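Local coordinates for protein multisubunit Na+/H+ antiporter, A subunit (Anoxybacillus flavithermus, PDB 6Z16) that probably exchanges sodium ions for protons across the cell membrane as the A subunit of a multisubunit Mrp-type antiporter complex, at residues A[82-87]-A[100-105]. Residues are numbered along the deposited sequence; the frame is centred on the assembly and turned at random.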
# COMPACT_ATOMS: atom_id res chain seq x y z
N ASP A 82 25.85 112.13 19.12
CA ASP A 82 25.58 110.93 19.93
C ASP A 82 24.44 110.03 19.46
O ASP A 82 23.53 109.69 20.22
CB ASP A 82 25.44 111.31 21.43
CG ASP A 82 24.23 112.21 21.77
OD1 ASP A 82 23.36 112.51 20.93
OD2 ASP A 82 24.16 112.64 22.94
N GLU A 83 24.50 109.62 18.19
CA GLU A 83 23.54 108.67 17.63
C GLU A 83 24.29 107.47 17.06
O GLU A 83 25.35 107.63 16.44
CB GLU A 83 22.68 109.34 16.54
CG GLU A 83 21.63 108.44 15.93
CD GLU A 83 20.54 108.04 16.91
OE1 GLU A 83 20.26 108.82 17.85
OE2 GLU A 83 19.98 106.94 16.75
N VAL A 84 23.75 106.28 17.29
CA VAL A 84 24.40 105.04 16.90
C VAL A 84 23.62 104.38 15.77
O VAL A 84 22.46 104.71 15.50
CB VAL A 84 24.52 104.08 18.10
CG1 VAL A 84 25.37 104.72 19.17
CG2 VAL A 84 23.14 103.74 18.64
N ILE A 85 24.28 103.45 15.09
CA ILE A 85 23.71 102.78 13.92
C ILE A 85 23.63 101.29 14.21
O ILE A 85 24.66 100.63 14.41
CB ILE A 85 24.54 103.05 12.66
CG1 ILE A 85 24.64 104.55 12.42
CG2 ILE A 85 23.94 102.35 11.47
CD1 ILE A 85 23.30 105.24 12.26
N ARG A 86 22.42 100.75 14.23
CA ARG A 86 22.18 99.36 14.61
C ARG A 86 21.60 98.58 13.43
O ARG A 86 20.75 99.09 12.70
CB ARG A 86 21.23 99.28 15.80
CG ARG A 86 21.80 99.89 17.07
CD ARG A 86 20.82 99.82 18.23
NE ARG A 86 20.56 98.44 18.64
CZ ARG A 86 19.39 97.83 18.49
NH1 ARG A 86 18.37 98.48 17.93
NH2 ARG A 86 19.23 96.58 18.89
N ALA A 87 22.06 97.34 13.27
CA ALA A 87 21.60 96.49 12.18
C ALA A 87 21.63 95.04 12.64
O ALA A 87 22.40 94.68 13.54
CB ALA A 87 22.44 96.67 10.92
N ASP A 100 24.70 90.74 14.50
CA ASP A 100 24.35 92.10 14.84
C ASP A 100 25.48 93.03 14.42
O ASP A 100 26.62 92.61 14.21
CB ASP A 100 24.09 92.24 16.33
CG ASP A 100 22.89 91.47 16.80
OD1 ASP A 100 21.97 91.26 15.99
OD2 ASP A 100 22.86 91.09 17.98
N ALA A 101 25.15 94.30 14.28
CA ALA A 101 26.13 95.33 13.97
C ALA A 101 25.75 96.59 14.73
O ALA A 101 24.59 97.02 14.68
CB ALA A 101 26.22 95.61 12.47
N TYR A 102 26.71 97.16 15.44
CA TYR A 102 26.51 98.35 16.24
C TYR A 102 27.63 99.31 15.91
O TYR A 102 28.81 98.93 15.94
CB TYR A 102 26.53 98.01 17.73
CG TYR A 102 26.24 99.15 18.67
CD1 TYR A 102 24.94 99.58 18.88
CD2 TYR A 102 27.26 99.76 19.38
CE1 TYR A 102 24.67 100.61 19.76
CE2 TYR A 102 27.00 100.78 20.26
CZ TYR A 102 25.70 101.20 20.45
OH TYR A 102 25.44 102.23 21.33
N VAL A 103 27.28 100.54 15.55
CA VAL A 103 28.24 101.52 15.08
C VAL A 103 28.16 102.73 15.99
O VAL A 103 27.11 103.39 16.07
CB VAL A 103 27.99 101.90 13.62
CG1 VAL A 103 28.89 103.02 13.22
CG2 VAL A 103 28.24 100.71 12.71
N ASP A 104 29.26 103.01 16.67
CA ASP A 104 29.44 104.18 17.52
C ASP A 104 30.85 104.70 17.27
O ASP A 104 31.47 104.38 16.25
CB ASP A 104 29.15 103.84 19.00
CG ASP A 104 30.02 102.72 19.56
OD1 ASP A 104 30.80 102.09 18.81
OD2 ASP A 104 29.91 102.45 20.77
N GLY A 105 31.36 105.53 18.18
CA GLY A 105 32.61 106.24 17.92
C GLY A 105 33.84 105.35 17.84
O GLY A 105 34.70 105.55 16.97
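Tyr102 reaches from its own strand across to 82-87, where its ring and hydroxyl lie against Arg86 and Val84. Beginning at CB, the side chain runs with CG anti to the backbone N and beside the carbonyl carbon (chi1 -176°). Tyr102 CD1 lies 3.6 Å from Arg86 CG, which sits at the ring edge near its plane. Tyr102 CE1 lies 3.7 Å from Val84 CG2, and CZ comes near Val84 CG1 and CB. At the tip, Tyr102 OH packs 3.3 Å from Val84 CG1, a contact with a methyl group. Beyond Arg86 CG the chain bends at chi3, and its guanidinium plane stands 61° from the ring. Replacing Tyr102 with an alanine would probably leave Val84 and the aliphatic stem of Arg86 without their apolar cover on this face.

Behind these side chains is the two-stranded antiparallel beta hairpin of strands 85-90 and 97-103, a small extended element in a largely helical chain. Two hydrogen-bonded pairs hold it here: Ile85 N donates to Val103 O and Val103 N returns to Ile85 O, while Ala87 and Ala101 exchange the same two bonds. Arg86 and Tyr102 form the non-hydrogen-bonded pair in between, and Arg86 CA approaches Ala101 O at 3.4 Å in a CA-H...O contact. The other face carries Ile85 beside Val103, with their CB atoms 3.8 Å apart, and Ala87 beside Ala101. Met35 of helix 32-35 touches Ala101, and His32 touches Ala87. At the far end of the second strand Asp104 is the N-cap of helix 105-128, and its CB lies 3.9 Å from Val84 CG1.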